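Local coordinates for single-strand DNA-binding protein (PDB 3BTP) that binds single-stranded DNA regardless of its sequence and mediates the nuclear uptake of transferred T-DNA copies during Agrobacterium infection, at residues L399-N404 with Y414-H419; T132-D137 with P268-H273. One frame throughout, in Å; residues are numbered along the deposited sequence.

Contact 1: residues L399-N404 with Y414-H419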
loop_
_atom_site.group_PDB
_atom_site.type_symbol
_atom_site.label_atom_id
_atom_site.label_comp_id
_atom_site.label_asym_id
_atom_site.label_seq_id
_atom_site.Cartn_x
_atom_site.Cartn_y
_atom_site.Cartn_z
ATOM N N LEU A 399 -20.971 0.722 -4.634
ATOM C CA LEU A 399 -21.596 0.617 -3.315
ATOM C C LEU A 399 -22.979 1.386 -3.188
ATOM O O LEU A 399 -23.049 2.540 -3.522
ATOM C CB LEU A 399 -20.649 1.134 -2.261
ATOM C CG LEU A 399 -20.917 0.638 -0.854
ATOM C CD1 LEU A 399 -20.857 -0.917 -0.734
ATOM C CD2 LEU A 399 -19.953 1.418 0.123
ATOM N N ALA A 400 -24.043 0.694 -2.732
ATOM C CA ALA A 400 -25.324 1.299 -2.356
ATOM C C ALA A 400 -25.150 2.415 -1.340
ATOM O O ALA A 400 -24.181 2.456 -0.592
ATOM C CB ALA A 400 -26.245 0.233 -1.756
ATOM N N ARG A 401 -26.148 3.270 -1.247
ATOM C CA ARG A 401 -26.148 4.385 -0.286
ATOM C C ARG A 401 -26.015 3.919 1.156
ATOM O O ARG A 401 -25.348 4.575 1.958
ATOM C CB ARG A 401 -27.443 5.155 -0.431
ATOM C CG ARG A 401 -27.540 6.484 0.349
ATOM C CD ARG A 401 -29.018 6.909 0.370
ATOM N NE ARG A 401 -29.391 7.426 -0.941
ATOM C CZ ARG A 401 -29.470 8.711 -1.268
ATOM N NH1 ARG A 401 -29.209 9.662 -0.396
ATOM N NH2 ARG A 401 -29.767 9.050 -2.509
ATOM N N ASP A 402 -26.674 2.809 1.483
ATOM C CA ASP A 402 -26.565 2.231 2.822
ATOM C C ASP A 402 -25.227 1.583 3.227
ATOM O O ASP A 402 -25.088 1.230 4.384
ATOM C CB ASP A 402 -27.723 1.289 3.115
ATOM C CG ASP A 402 -27.620 -0.084 2.430
ATOM O OD1 ASP A 402 -26.591 -0.562 1.776
ATOM O OD2 ASP A 402 -28.679 -0.756 2.616
ATOM N N GLY A 403 -24.274 1.424 2.289
ATOM C CA GLY A 403 -22.920 0.949 2.601
ATOM C C GLY A 403 -22.774 -0.539 2.654
ATOM O O GLY A 403 -21.723 -1.054 3.035
ATOM N N ASN A 404 -23.842 -1.259 2.326
ATOM C CA ASN A 404 -23.869 -2.716 2.638
ATOM C C ASN A 404 -23.905 -3.650 1.453
ATOM O O ASN A 404 -23.761 -4.841 1.608
ATOM C CB ASN A 404 -25.074 -3.067 3.516
ATOM C CG ASN A 404 -24.953 -2.504 4.894
ATOM O OD1 ASN A 404 -25.942 -2.009 5.412
ATOM N ND2 ASN A 404 -23.736 -2.511 5.472
ATOM N N TYR A 414 -30.359 3.098 -11.874
ATOM C CA TYR A 414 -31.762 2.837 -11.859
ATOM C C TYR A 414 -32.327 2.990 -10.459
ATOM O O TYR A 414 -33.251 3.748 -10.264
ATOM C CB TYR A 414 -32.066 1.446 -12.380
ATOM C CG TYR A 414 -33.535 1.169 -12.487
ATOM C CD1 TYR A 414 -34.303 1.746 -13.516
ATOM C CD2 TYR A 414 -34.183 0.322 -11.570
ATOM C CE1 TYR A 414 -35.676 1.504 -13.610
ATOM C CE2 TYR A 414 -35.587 0.079 -11.646
ATOM C CZ TYR A 414 -36.293 0.668 -12.672
ATOM O OH TYR A 414 -37.654 0.442 -12.787
ATOM N N SER A 415 -31.800 2.255 -9.492
ATOM C CA SER A 415 -32.486 2.163 -8.225
ATOM C C SER A 415 -32.301 3.400 -7.301
ATOM O O SER A 415 -33.120 3.587 -6.392
ATOM C CB SER A 415 -32.135 0.835 -7.484
ATOM O OG SER A 415 -30.818 0.880 -6.858
ATOM N N ASP A 416 -31.249 4.203 -7.511
ATOM C CA ASP A 416 -30.936 5.378 -6.678
ATOM C C ASP A 416 -30.101 6.408 -7.453
ATOM O O ASP A 416 -28.886 6.559 -7.194
ATOM C CB ASP A 416 -30.209 4.927 -5.406
ATOM C CG ASP A 416 -30.034 6.031 -4.368
ATOM O OD1 ASP A 416 -30.141 7.259 -4.698
ATOM O OD2 ASP A 416 -29.707 5.639 -3.200
ATOM N N PRO A 417 -30.754 7.112 -8.433
ATOM C CA PRO A 417 -30.020 7.953 -9.419
ATOM C C PRO A 417 -29.179 9.011 -8.763
ATOM O O PRO A 417 -28.019 9.238 -9.204
ATOM C CB PRO A 417 -31.131 8.594 -10.296
ATOM C CG PRO A 417 -32.429 8.345 -9.557
ATOM C CD PRO A 417 -32.212 7.113 -8.688
ATOM N N GLU A 418 -29.694 9.596 -7.673
ATOM C CA GLU A 418 -28.928 10.635 -6.924
ATOM C C GLU A 418 -27.631 10.145 -6.289
ATOM O O GLU A 418 -26.604 10.798 -6.368
ATOM C CB GLU A 418 -29.777 11.288 -5.834
ATOM C CG GLU A 418 -30.824 12.278 -6.388
ATOM C CD GLU A 418 -30.186 13.365 -7.268
ATOM O OE1 GLU A 418 -29.212 14.020 -6.775
ATOM O OE2 GLU A 418 -30.623 13.537 -8.452
ATOM N N HIS A 419 -27.688 9.025 -5.585
ATOM C CA HIS A 419 -26.462 8.470 -5.036
ATOM C C HIS A 419 -25.518 8.048 -6.200
ATOM O O HIS A 419 -24.313 8.225 -6.121
ATOM C CB HIS A 419 -26.783 7.269 -4.141
ATOM C CG HIS A 419 -25.576 6.632 -3.565
ATOM N ND1 HIS A 419 -24.732 7.291 -2.686
ATOM C CD2 HIS A 419 -25.048 5.404 -3.754
ATOM C CE1 HIS A 419 -23.748 6.488 -2.344
ATOM N NE2 HIS A 419 -23.933 5.330 -2.962
HETATM O O HOH W 1 -28.713 3.135 -2.942
#
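Arg401 meets the carboxylate of Asp416 side-on, NE to OD2 and NH2 to OD1, both at 2.9 Å and both nearly straight. The guanidinium and carboxylate planes lie only 4° apart, and each oxygen uses its syn lone pair, so this salt bridge is a flat, two-pronged one. A bend at chi3 places NE beside Asp416 OD2. Asp416 has a second task as N-cap of helix 417-427: OD1 also accepts from His419 N at 3.2 Å, met from above the carboxylate plane. A water bridges OD2 to Arg401 N, adding a link back to the loop.

His419 makes the other polar bond, NE2 to Leu399 O at 3.0 Å; the hydrogen bond is bent, N-H...O 144°, although the oxygen lies in the ring plane. This bond requires the proton on NE2. CG anti to the backbone N carries the ring out to the loop. One ring face then lies under Arg401 CA, which is 3.7 Å from the ring centroid and 12° off the normal, a CH-pi contact. Arg401 NH2 passes 3.8 Å from His419 CB.

Ala400 to Gly403 form a type I turn between strands 396-399 and 405-407 of the closed antiparallel barrel. The contact thus joins this surface hairpin to the junction of helices 409-415 and 417-427, which follow it in the chain.

Contact 2: residues T132-D137 with P268-H273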
loop_
_atom_site.group_PDB
_atom_site.type_symbol
_atom_site.label_atom_id
_atom_site.label_comp_id
_atom_site.label_asym_id
_atom_site.label_seq_id
_atom_site.Cartn_x
_atom_site.Cartn_y
_atom_site.Cartn_z
ATOM N N THR A 132 17.346 16.952 -0.877
ATOM C CA THR A 132 16.805 16.357 -2.080
ATOM C C THR A 132 17.819 16.447 -3.199
ATOM O O THR A 132 18.553 17.450 -3.289
ATOM C CB THR A 132 15.484 17.080 -2.473
ATOM O OG1 THR A 132 14.626 17.047 -1.326
ATOM C CG2 THR A 132 14.787 16.364 -3.641
ATOM N N LYS A 133 17.837 15.457 -4.067
ATOM C CA LYS A 133 18.770 15.453 -5.176
ATOM C C LYS A 133 18.939 16.836 -5.862
ATOM O O LYS A 133 20.075 17.316 -6.008
ATOM C CB LYS A 133 18.352 14.382 -6.212
ATOM C CG LYS A 133 18.834 14.686 -7.696
ATOM C CD LYS A 133 18.308 13.664 -8.736
ATOM C CE LYS A 133 19.350 13.493 -9.828
ATOM N NZ LYS A 133 18.940 12.625 -11.020
ATOM N N CYS A 134 17.834 17.482 -6.250
ATOM C CA CYS A 134 17.911 18.780 -6.988
ATOM C C CYS A 134 18.487 19.969 -6.182
ATOM O O CYS A 134 18.769 21.009 -6.788
ATOM C CB CYS A 134 16.519 19.209 -7.504
ATOM S SG CYS A 134 15.313 19.484 -6.112
ATOM N N ASN A 135 18.577 19.847 -4.845
ATOM C CA ASN A 135 19.100 20.908 -3.955
ATOM C C ASN A 135 20.576 20.703 -3.592
ATOM O O ASN A 135 21.167 21.566 -2.963
ATOM C CB ASN A 135 18.278 21.024 -2.664
ATOM C CG ASN A 135 16.877 21.621 -2.900
ATOM O OD1 ASN A 135 16.609 22.219 -3.933
ATOM N ND2 ASN A 135 16.002 21.503 -1.917
ATOM N N LEU A 136 21.162 19.563 -3.945
ATOM C CA LEU A 136 22.579 19.344 -3.634
ATOM C C LEU A 136 23.509 20.394 -4.272
ATOM O O LEU A 136 23.486 20.568 -5.476
ATOM C CB LEU A 136 23.045 17.941 -4.049
ATOM C CG LEU A 136 22.548 16.708 -3.269
ATOM C CD1 LEU A 136 22.784 15.507 -4.160
ATOM C CD2 LEU A 136 23.231 16.610 -1.996
ATOM N N ASP A 137 24.341 21.050 -3.444
ATOM C CA ASP A 137 25.272 22.096 -3.945
ATOM C C ASP A 137 26.546 21.528 -4.535
ATOM O O ASP A 137 27.381 22.280 -5.022
ATOM C CB ASP A 137 25.539 23.246 -2.917
ATOM C CG ASP A 137 26.219 22.764 -1.612
ATOM O OD1 ASP A 137 26.760 21.642 -1.589
ATOM O OD2 ASP A 137 26.174 23.486 -0.576
ATOM N N PRO A 268 7.244 22.374 -1.191
ATOM C CA PRO A 268 7.242 22.598 -2.636
ATOM C C PRO A 268 8.608 22.993 -3.234
ATOM O O PRO A 268 8.841 22.782 -4.451
ATOM C CB PRO A 268 6.242 23.736 -2.776
ATOM C CG PRO A 268 5.262 23.463 -1.599
ATOM C CD PRO A 268 6.216 23.213 -0.513
ATOM N N GLN A 269 9.492 23.565 -2.403
ATOM C CA GLN A 269 10.912 23.822 -2.826
ATOM C C GLN A 269 11.865 22.605 -2.666
ATOM O O GLN A 269 13.060 22.711 -3.002
ATOM C CB GLN A 269 11.515 25.046 -2.079
ATOM C CG GLN A 269 10.717 26.338 -2.260
ATOM C CD GLN A 269 9.319 26.372 -1.541
ATOM O OE1 GLN A 269 9.162 25.909 -0.398
ATOM N NE2 GLN A 269 8.333 26.968 -2.207
ATOM N N ASN A 270 11.352 21.482 -2.117
ATOM C CA ASN A 270 12.066 20.201 -2.034
ATOM C C ASN A 270 13.022 20.194 -0.859
ATOM O O ASN A 270 13.981 19.430 -0.807
ATOM C CB ASN A 270 12.757 19.822 -3.387
ATOM C CG ASN A 270 11.838 19.021 -4.364
ATOM O OD1 ASN A 270 11.877 19.243 -5.567
ATOM N ND2 ASN A 270 11.044 18.076 -3.851
ATOM N N ASP A 271 12.753 21.088 0.075
ATOM C CA ASP A 271 13.415 21.179 1.349
ATOM C C ASP A 271 12.765 20.130 2.279
ATOM O O ASP A 271 11.542 19.983 2.299
ATOM C CB ASP A 271 13.154 22.595 1.957
ATOM C CG ASP A 271 13.893 23.773 1.172
ATOM O OD1 ASP A 271 15.117 23.641 0.820
ATOM O OD2 ASP A 271 13.236 24.847 0.957
ATOM N N ILE A 272 13.581 19.500 3.102
ATOM C CA ILE A 272 13.203 18.409 3.951
ATOM C C ILE A 272 13.175 18.890 5.388
ATOM O O ILE A 272 14.154 19.513 5.866
ATOM C CB ILE A 272 14.270 17.277 3.840
ATOM C CG1 ILE A 272 14.491 16.843 2.362
ATOM C CG2 ILE A 272 13.950 16.147 4.773
ATOM C CD1 ILE A 272 13.199 16.449 1.678
ATOM N N HIS A 273 12.057 18.633 6.094
ATOM C CA HIS A 273 12.039 18.812 7.546
ATOM C C HIS A 273 11.656 17.498 8.186
ATOM O O HIS A 273 10.832 16.754 7.669
ATOM C CB HIS A 273 11.118 19.961 7.968
ATOM C CG HIS A 273 11.516 21.285 7.371
ATOM N ND1 HIS A 273 11.075 21.708 6.137
ATOM C CD2 HIS A 273 12.395 22.232 7.801
ATOM C CE1 HIS A 273 11.652 22.866 5.841
ATOM N NE2 HIS A 273 12.445 23.209 6.840
HETATM O O HOH W 2 16.701 19.418 -0.145
#
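Thr132 and Asn270 join the edges of two four-stranded antiparallel sheets, each with strand order 2-1-3-4: Thr132 ends the outermost strand 127-132, and Asn270 precedes the outermost strand 272-275. Thr132 CB lies 3.2 Å from Asn270 O. Its two branches then divide the work. OG1, anti to the carbonyl carbon (chi1 -54°), is hydrogen-bonded to Asn270 O, approaching at a C=O...O angle of 141°, and also touches Ile272 CD1; the 2.5 Å separation of OG1 and Asn270 O is unusually short and its exact value doubtful at 2.3 Å resolution. CG2 packs on CB and CG of Asn270.

Asn135, in the 3-10 turn 133-135, brings ND2 to the same loop. It makes a weak hydrogen bond to Gln269 O, long at 3.4 Å although fairly straight (160°). A water ties the polar groups together: it accepts from Thr132 N and Asn135 ND2 and donates to Asn270 O. That carbonyl thus accepts from both a hydroxyl and a water, and Asn270 itself is a buried residue.

Side chains of strands 117-124 and 263-266 extend the packing, Ile118 meeting both Thr132 and Ile272, and Lys266 likewise touching both. Cys134 SG comes within 3.8 Å of Asn270 CB.

The two contacts hold different elements, with centres about 46 Å apart and nearest atoms about 34 Å apart. Contact 1 is a local surface contact, its segments ten residues apart in sequence and none of its touching residues buried; contact 2 joins segments 131 residues apart and is partly buried, two of its seven touching residues buried and three exposed. Buried areas are nonetheless similar, 229 and 237 Å². Both use bonds from side chains to backbone carbonyls, but only contact 1, at the exterior of the barrel, adds a charged pair. Each includes a water that accepts from a backbone N-H and donates to a carboxylate in contact 1 and to a carbonyl in contact 2.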